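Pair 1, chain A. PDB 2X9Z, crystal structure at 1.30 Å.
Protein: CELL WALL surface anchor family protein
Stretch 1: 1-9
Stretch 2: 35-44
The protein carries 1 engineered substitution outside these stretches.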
# COMPACT_ATOMS: atom_id res chain seq x y z
N ALA A 1 -8.10 15.96 13.62
CA ALA A 1 -8.71 14.64 13.50
C ALA A 1 -8.15 13.88 12.31
O ALA A 1 -8.08 14.41 11.20
CB ALA A 1 -10.23 14.75 13.39
N LYS A 2 -7.74 12.64 12.54
CA LYS A 2 -7.12 11.82 11.52
C LYS A 2 -8.14 11.04 10.70
O LYS A 2 -9.19 10.64 11.21
CB LYS A 2 -6.13 10.85 12.16
CG LYS A 2 -4.93 11.53 12.80
CD LYS A 2 -4.44 10.78 14.03
CE LYS A 2 -4.11 9.33 13.74
NZ LYS A 2 -5.32 8.46 13.69
N PRO A 3 -7.83 10.81 9.42
CA PRO A 3 -8.66 9.90 8.64
C PRO A 3 -8.48 8.47 9.15
O PRO A 3 -7.50 8.19 9.85
CB PRO A 3 -8.12 10.06 7.21
CG PRO A 3 -6.71 10.55 7.37
CD PRO A 3 -6.62 11.24 8.71
N LYS A 4 -9.42 7.59 8.84
CA LYS A 4 -9.36 6.19 9.26
C LYS A 4 -9.58 5.30 8.05
O LYS A 4 -10.24 5.70 7.11
CB LYS A 4 -10.44 5.91 10.31
CG LYS A 4 -10.29 6.72 11.59
CD LYS A 4 -11.31 6.31 12.64
CE LYS A 4 -12.73 6.51 12.15
NZ LYS A 4 -13.06 7.95 11.93
N ILE A 5 -9.02 4.10 8.08
CA ILE A 5 -9.10 3.21 6.93
C ILE A 5 -9.20 1.75 7.34
O ILE A 5 -8.71 1.36 8.40
CB ILE A 5 -7.88 3.39 6.00
CG1 ILE A 5 -8.08 2.68 4.66
CG2 ILE A 5 -6.60 2.94 6.69
CD1 ILE A 5 -7.10 3.13 3.61
N ASP A 6 -9.85 0.95 6.50
CA ASP A 6 -9.83 -0.48 6.66
C ASP A 6 -9.87 -1.13 5.29
O ASP A 6 -10.40 -0.56 4.33
CB ASP A 6 -11.03 -0.95 7.49
CG ASP A 6 -10.92 -2.42 7.89
OD1 ASP A 6 -9.78 -2.91 8.12
OD2 ASP A 6 -11.97 -3.09 7.96
N LYS A 7 -9.28 -2.32 5.19
CA LYS A 7 -9.33 -3.10 3.98
C LYS A 7 -9.80 -4.51 4.31
O LYS A 7 -9.32 -5.12 5.26
CB LYS A 7 -7.96 -3.17 3.32
CG LYS A 7 -8.00 -4.01 2.08
CD LYS A 7 -6.66 -4.20 1.47
CE LYS A 7 -6.85 -4.93 0.17
NZ LYS A 7 -5.66 -4.82 -0.66
N ASP A 8 -10.73 -5.03 3.52
CA ASP A 8 -11.20 -6.39 3.74
C ASP A 8 -11.90 -6.89 2.49
O ASP A 8 -11.94 -6.21 1.47
CB ASP A 8 -12.15 -6.42 4.96
CG ASP A 8 -12.08 -7.73 5.73
OD1 ASP A 8 -11.79 -8.79 5.14
OD2 ASP A 8 -12.34 -7.69 6.96
N PHE A 9 -12.44 -8.10 2.58
CA PHE A 9 -13.25 -8.62 1.49
C PHE A 9 -14.57 -7.85 1.40
O PHE A 9 -14.95 -7.15 2.34
CB PHE A 9 -13.48 -10.11 1.68
CG PHE A 9 -12.21 -10.89 1.82
CD1 PHE A 9 -11.89 -11.55 3.00
CD2 PHE A 9 -11.31 -10.94 0.77
CE1 PHE A 9 -10.70 -12.24 3.12
CE2 PHE A 9 -10.12 -11.64 0.89
CZ PHE A 9 -9.82 -12.29 2.07
N GLU A 35 -13.33 -10.70 -4.12
CA GLU A 35 -13.77 -9.31 -4.13
C GLU A 35 -13.27 -8.56 -2.90
O GLU A 35 -13.42 -9.04 -1.77
CB GLU A 35 -15.29 -9.23 -4.22
CG GLU A 35 -15.83 -9.81 -5.51
CD GLU A 35 -17.34 -9.87 -5.53
OE1 GLU A 35 -17.90 -10.75 -4.83
OE2 GLU A 35 -17.96 -9.04 -6.22
N TYR A 36 -12.71 -7.38 -3.14
CA TYR A 36 -12.10 -6.56 -2.10
C TYR A 36 -12.74 -5.19 -1.98
O TYR A 36 -13.33 -4.67 -2.94
CB TYR A 36 -10.62 -6.34 -2.42
CG TYR A 36 -9.74 -7.55 -2.19
CD1 TYR A 36 -9.50 -8.47 -3.20
CD2 TYR A 36 -9.13 -7.75 -0.96
CE1 TYR A 36 -8.68 -9.57 -2.98
CE2 TYR A 36 -8.32 -8.83 -0.75
CZ TYR A 36 -8.09 -9.74 -1.75
OH TYR A 36 -7.28 -10.82 -1.50
N GLU A 37 -12.59 -4.58 -0.81
CA GLU A 37 -12.98 -3.20 -0.63
C GLU A 37 -12.05 -2.49 0.35
O GLU A 37 -11.54 -3.09 1.31
CB GLU A 37 -14.44 -3.10 -0.17
CG GLU A 37 -14.69 -3.68 1.20
CD GLU A 37 -16.15 -3.67 1.57
OE1 GLU A 37 -16.46 -3.58 2.78
OE2 GLU A 37 -17.01 -3.75 0.66
N ILE A 38 -11.83 -1.21 0.08
CA ILE A 38 -11.05 -0.34 0.95
C ILE A 38 -12.00 0.80 1.33
O ILE A 38 -12.55 1.47 0.46
CB ILE A 38 -9.84 0.27 0.19
CG1 ILE A 38 -8.96 -0.83 -0.42
CG2 ILE A 38 -9.05 1.19 1.10
CD1 ILE A 38 -8.01 -0.31 -1.46
N VAL A 39 -12.21 0.99 2.63
CA VAL A 39 -13.11 2.02 3.11
C VAL A 39 -12.32 3.03 3.94
O VAL A 39 -11.58 2.65 4.85
CB VAL A 39 -14.25 1.41 3.97
CG1 VAL A 39 -15.08 2.50 4.61
CG2 VAL A 39 -15.12 0.47 3.13
N THR A 40 -12.47 4.31 3.59
CA THR A 40 -11.72 5.38 4.25
C THR A 40 -12.68 6.45 4.74
O THR A 40 -13.58 6.88 4.02
CB THR A 40 -10.70 6.02 3.28
OG1 THR A 40 -9.91 4.98 2.69
CG2 THR A 40 -9.79 6.99 4.01
N LYS A 41 -12.49 6.87 5.99
CA LYS A 41 -13.29 7.94 6.58
C LYS A 41 -12.45 9.20 6.63
O LYS A 41 -11.39 9.23 7.26
CB LYS A 41 -13.71 7.57 8.00
CG LYS A 41 -14.49 6.28 8.12
CD LYS A 41 -15.91 6.44 7.62
CE LYS A 41 -16.69 5.15 7.86
NZ LYS A 41 -18.10 5.25 7.37
N ILE A 42 -12.92 10.24 5.96
CA ILE A 42 -12.23 11.52 5.94
C ILE A 42 -12.99 12.47 6.86
O ILE A 42 -14.21 12.60 6.75
CB ILE A 42 -12.15 12.07 4.50
CG1 ILE A 42 -11.25 11.14 3.67
CG2 ILE A 42 -11.65 13.52 4.46
CD1 ILE A 42 -11.10 11.53 2.23
N PRO A 43 -12.28 13.12 7.79
CA PRO A 43 -12.94 13.95 8.81
C PRO A 43 -13.63 15.18 8.22
O PRO A 43 -13.29 15.64 7.13
CB PRO A 43 -11.78 14.39 9.72
CG PRO A 43 -10.64 13.49 9.39
CD PRO A 43 -10.81 13.11 7.95
N ALA A 44 -14.62 15.71 8.94
CA ALA A 44 -15.21 16.99 8.57
C ALA A 44 -14.15 18.10 8.48
O ALA A 44 -13.15 18.08 9.21
CB ALA A 44 -16.30 17.38 9.56
O HOH W 1 -11.93 10.25 10.11

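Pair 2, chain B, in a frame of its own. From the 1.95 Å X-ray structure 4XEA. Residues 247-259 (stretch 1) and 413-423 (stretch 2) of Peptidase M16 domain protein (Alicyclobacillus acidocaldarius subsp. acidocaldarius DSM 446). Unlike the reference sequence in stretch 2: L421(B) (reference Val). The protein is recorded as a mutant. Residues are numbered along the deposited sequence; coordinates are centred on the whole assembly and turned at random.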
# COMPACT_ATOMS: atom_id res chain seq x y z
N PRO B 247 -26.17 0.13 3.86
CA PRO B 247 -25.80 1.47 3.37
C PRO B 247 -24.47 1.49 2.60
O PRO B 247 -23.42 1.84 3.15
CB PRO B 247 -25.71 2.28 4.66
CG PRO B 247 -26.76 1.68 5.52
CD PRO B 247 -26.60 0.19 5.27
N VAL B 248 -24.52 1.05 1.34
CA VAL B 248 -23.36 0.97 0.43
C VAL B 248 -23.89 1.71 -0.76
O VAL B 248 -25.09 1.79 -0.94
CB VAL B 248 -23.00 -0.46 -0.04
CG1 VAL B 248 -22.24 -1.23 1.03
CG2 VAL B 248 -24.25 -1.22 -0.50
N GLN B 249 -23.01 2.28 -1.57
CA GLN B 249 -23.46 3.07 -2.70
C GLN B 249 -23.45 2.27 -4.00
O GLN B 249 -24.09 2.67 -4.97
CB GLN B 249 -22.67 4.38 -2.79
CG GLN B 249 -23.09 5.44 -1.71
CD GLN B 249 -24.63 5.59 -1.55
OE1 GLN B 249 -25.29 6.27 -2.34
NE2 GLN B 249 -25.17 4.96 -0.51
N GLN B 250 -22.78 1.13 -4.01
CA GLN B 250 -22.95 0.19 -5.12
C GLN B 250 -22.98 -1.25 -4.60
O GLN B 250 -22.44 -1.54 -3.52
CB GLN B 250 -21.86 0.40 -6.20
CG GLN B 250 -20.44 0.03 -5.80
CD GLN B 250 -19.82 0.98 -4.78
OE1 GLN B 250 -19.79 0.70 -3.58
NE2 GLN B 250 -19.30 2.12 -5.26
N PRO B 251 -23.65 -2.15 -5.34
CA PRO B 251 -23.66 -3.54 -4.87
C PRO B 251 -22.24 -4.13 -4.81
O PRO B 251 -21.33 -3.62 -5.48
CB PRO B 251 -24.53 -4.26 -5.91
CG PRO B 251 -25.30 -3.20 -6.61
CD PRO B 251 -24.46 -1.96 -6.55
N ARG B 252 -22.07 -5.18 -4.00
CA ARG B 252 -20.81 -5.95 -3.93
C ARG B 252 -21.15 -7.42 -4.00
O ARG B 252 -22.14 -7.85 -3.40
CB ARG B 252 -20.03 -5.71 -2.63
CG ARG B 252 -19.41 -4.33 -2.50
CD ARG B 252 -20.36 -3.38 -1.80
NE ARG B 252 -19.85 -2.00 -1.70
CZ ARG B 252 -18.89 -1.62 -0.86
NH1 ARG B 252 -18.29 -2.51 -0.05
NH2 ARG B 252 -18.51 -0.35 -0.83
N LEU B 253 -20.33 -8.18 -4.72
CA LEU B 253 -20.53 -9.63 -4.87
C LEU B 253 -19.29 -10.31 -4.35
O LEU B 253 -18.19 -9.87 -4.67
CB LEU B 253 -20.65 -9.99 -6.35
CG LEU B 253 -20.91 -11.51 -6.58
CD1 LEU B 253 -22.38 -11.79 -6.29
CD2 LEU B 253 -20.58 -12.00 -7.99
N LEU B 254 -19.47 -11.41 -3.60
CA LEU B 254 -18.38 -12.29 -3.22
C LEU B 254 -18.84 -13.70 -3.53
O LEU B 254 -19.94 -14.09 -3.14
CB LEU B 254 -18.10 -12.21 -1.72
CG LEU B 254 -17.20 -11.15 -1.11
CD1 LEU B 254 -17.04 -11.58 0.35
CD2 LEU B 254 -15.84 -11.05 -1.80
N VAL B 255 -18.02 -14.43 -4.29
CA VAL B 255 -18.21 -15.83 -4.52
C VAL B 255 -17.03 -16.56 -3.87
O VAL B 255 -15.85 -16.16 -4.05
CB VAL B 255 -18.25 -16.17 -6.01
CG1 VAL B 255 -18.59 -17.68 -6.18
CG2 VAL B 255 -19.26 -15.29 -6.77
N GLY B 256 -17.34 -17.59 -3.08
CA GLY B 256 -16.34 -18.37 -2.43
C GLY B 256 -16.47 -19.86 -2.60
O GLY B 256 -17.54 -20.37 -2.90
N TRP B 257 -15.35 -20.56 -2.43
CA TRP B 257 -15.29 -22.02 -2.47
C TRP B 257 -14.57 -22.52 -1.24
O TRP B 257 -13.53 -22.00 -0.86
CB TRP B 257 -14.59 -22.52 -3.72
CG TRP B 257 -15.36 -22.24 -4.98
CD1 TRP B 257 -16.21 -23.07 -5.62
CD2 TRP B 257 -15.29 -21.04 -5.76
NE1 TRP B 257 -16.67 -22.48 -6.79
CE2 TRP B 257 -16.15 -21.21 -6.87
CE3 TRP B 257 -14.59 -19.83 -5.63
CZ2 TRP B 257 -16.34 -20.21 -7.84
CZ3 TRP B 257 -14.78 -18.83 -6.56
CH2 TRP B 257 -15.65 -19.03 -7.67
N LYS B 258 -15.15 -23.54 -0.63
CA LYS B 258 -14.72 -24.07 0.65
C LYS B 258 -13.81 -25.30 0.41
O LYS B 258 -14.28 -26.29 -0.17
CB LYS B 258 -15.99 -24.56 1.35
CG LYS B 258 -15.84 -24.98 2.82
CD LYS B 258 -17.18 -25.42 3.36
CE LYS B 258 -17.08 -25.59 4.83
NZ LYS B 258 -18.33 -26.04 5.39
N GLU B 259 -12.58 -25.28 0.92
CA GLU B 259 -11.78 -26.51 0.97
C GLU B 259 -12.38 -27.49 1.99
O GLU B 259 -12.87 -27.07 3.06
CB GLU B 259 -10.32 -26.26 1.36
CG GLU B 259 -9.51 -25.39 0.44
CD GLU B 259 -9.04 -26.10 -0.83
OE1 GLU B 259 -9.26 -27.33 -1.00
OE2 GLU B 259 -8.42 -25.39 -1.65
N ASP B 413 -20.80 -27.50 -5.78
CA ASP B 413 -21.39 -27.93 -4.52
C ASP B 413 -20.64 -27.41 -3.27
O ASP B 413 -21.16 -27.51 -2.16
CB ASP B 413 -21.53 -29.45 -4.47
CG ASP B 413 -20.26 -30.14 -4.89
OD1 ASP B 413 -20.21 -30.64 -6.04
OD2 ASP B 413 -19.30 -30.14 -4.12
N ASN B 414 -19.46 -26.82 -3.45
CA ASN B 414 -18.77 -26.21 -2.29
C ASN B 414 -18.71 -24.69 -2.38
O ASN B 414 -17.84 -24.04 -1.76
CB ASN B 414 -17.36 -26.82 -2.09
CG ASN B 414 -16.39 -26.45 -3.23
OD1 ASN B 414 -16.83 -26.30 -4.37
ND2 ASN B 414 -15.07 -26.36 -2.93
N MSE B 415 -19.63 -24.12 -3.15
CA MSE B 415 -19.59 -22.73 -3.54
C MSE B 415 -20.67 -21.94 -2.81
O MSE B 415 -21.73 -22.44 -2.58
CB MSE B 415 -19.79 -22.60 -5.07
CG MSE B 415 -19.74 -21.22 -5.60
SE MSE B 415 -20.13 -21.04 -7.47
CE MSE B 415 -21.99 -21.71 -7.54
N VAL B 416 -20.33 -20.70 -2.45
CA VAL B 416 -21.25 -19.78 -1.80
C VAL B 416 -21.24 -18.53 -2.66
O VAL B 416 -20.16 -18.04 -3.08
CB VAL B 416 -20.80 -19.38 -0.37
CG1 VAL B 416 -21.79 -18.37 0.23
CG2 VAL B 416 -20.69 -20.61 0.48
N VAL B 417 -22.42 -18.03 -2.97
CA VAL B 417 -22.51 -16.77 -3.73
C VAL B 417 -23.23 -15.78 -2.83
O VAL B 417 -24.37 -16.06 -2.42
CB VAL B 417 -23.31 -16.90 -5.04
CG1 VAL B 417 -23.28 -15.61 -5.90
CG2 VAL B 417 -22.84 -18.06 -5.89
N SER B 418 -22.60 -14.64 -2.53
CA SER B 418 -23.21 -13.69 -1.61
C SER B 418 -23.07 -12.24 -2.06
O SER B 418 -22.05 -11.86 -2.64
CB SER B 418 -22.64 -13.89 -0.21
OG SER B 418 -21.33 -13.39 -0.15
N ALA B 419 -24.09 -11.42 -1.77
CA ALA B 419 -24.16 -10.05 -2.25
C ALA B 419 -24.58 -9.11 -1.12
O ALA B 419 -25.33 -9.46 -0.20
CB ALA B 419 -25.15 -9.95 -3.44
N VAL B 420 -24.09 -7.88 -1.22
CA VAL B 420 -24.53 -6.79 -0.36
C VAL B 420 -25.11 -5.80 -1.31
O VAL B 420 -24.45 -5.45 -2.29
CB VAL B 420 -23.36 -6.14 0.42
CG1 VAL B 420 -23.87 -5.01 1.30
CG2 VAL B 420 -22.67 -7.19 1.26
N LEU B 421 -26.34 -5.36 -1.04
CA LEU B 421 -27.13 -4.58 -1.97
C LEU B 421 -27.41 -3.20 -1.36
O LEU B 421 -27.63 -3.09 -0.15
CB LEU B 421 -28.45 -5.31 -2.29
CG LEU B 421 -28.34 -6.77 -2.78
CD1 LEU B 421 -29.73 -7.38 -2.98
CD2 LEU B 421 -27.54 -6.84 -4.08
N PRO B 422 -27.42 -2.15 -2.18
CA PRO B 422 -27.63 -0.84 -1.56
C PRO B 422 -28.98 -0.75 -0.83
O PRO B 422 -30.00 -1.14 -1.40
CB PRO B 422 -27.59 0.12 -2.75
CG PRO B 422 -26.74 -0.58 -3.75
CD PRO B 422 -27.00 -2.04 -3.59
N SER B 423 -28.97 -0.28 0.42
CA SER B 423 -30.20 0.10 1.13
C SER B 423 -30.90 1.23 0.40
O SER B 423 -30.23 2.14 -0.12
CB SER B 423 -29.91 0.58 2.55
OG SER B 423 -29.84 -0.51 3.44
OXT SER B 423 -32.13 1.29 0.34

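The sharpest difference lies where F9(A) and W257(B) superpose. In pair 1 the ring of F9(A) meets the ring of Y36(A) obliquely. Their centroids are 5.3 Å apart and the planes stand at 46°. The closest atoms are F9(A) CE2 and Y36(A) CE2, at 3.7 Å. In pair 2 the matching residues are W257(B) and the selenomethionine M415(B). Here one methylene of the M415(B) side chain lies over a ring face, while SE stands oblique to it. M415(B) CG sits 3.9 Å from the centroid of the five-membered ring of W257(B), over its face, in a CH-pi contact. The CA atoms of F9(A) and W257(B) are 1.7 Å apart after superposition, and their side-chain centres 4.5 Å.

The shared frame is a two-stranded antiparallel arrangement. The strand directions differ by 173° in pair 1 and 164° in pair 2. Fourteen central residues superpose with an RMSD of 0.4 Å. Three pairs match in both register and bonding: K4(A)-K41(A) with R252(B)-V420(B), D6(A)-V39(A) with L254(B)-S418(B), and D8(A)-E37(A) with G256(B)-V416(B). Each makes two backbone hydrogen bonds. V39(A) N to D6(A) O is 2.9 Å, and S418(B) N to L254(B) O is 2.8 Å. At one end of pair 2, K258(B) N donates to N414(B) O at 3.0 Å, and N414(B) ND2 donates to K258(B) O at 2.9 Å. The asparagine amide thus does the work of a backbone NH.

D6(A), D8(A) and E37(A) are matched by L254(B), G256(B) and V416(B), so three acids give way to two apolar side chains and a glycine. The acids find partners elsewhere in the structure. R252(B) keeps a charge where K4(A) stands, and S418(B) is polar where V39(A) is apolar.

On the other face, I5(A) matches L253(B) and I38(A) matches V417(B). The solutions are alike. I5(A) CD1 reaches I38(A) CG2 at 3.7 Å, and L253(B) CD1 reaches V417(B) CG1 at 3.9 Å. Next to them K7(A) matches V255(B). The extended K7(A) passes Y36(A), with K7(A) CE 3.8 Å from Y36(A) CD2, and is bonded covalently to a group elsewhere. The short V255(B) instead packs CG1 on M415(B) CG at 3.8 Å.

Near the start of stretch 1, P3(A) and P251(B) coincide, with side-chain centres 0.2 Å apart. Each faces a second proline. P3(A) CB lies 4.1 Å from P43(A) CD, and P251(B) CG lies 3.7 Å from P422(B) CD.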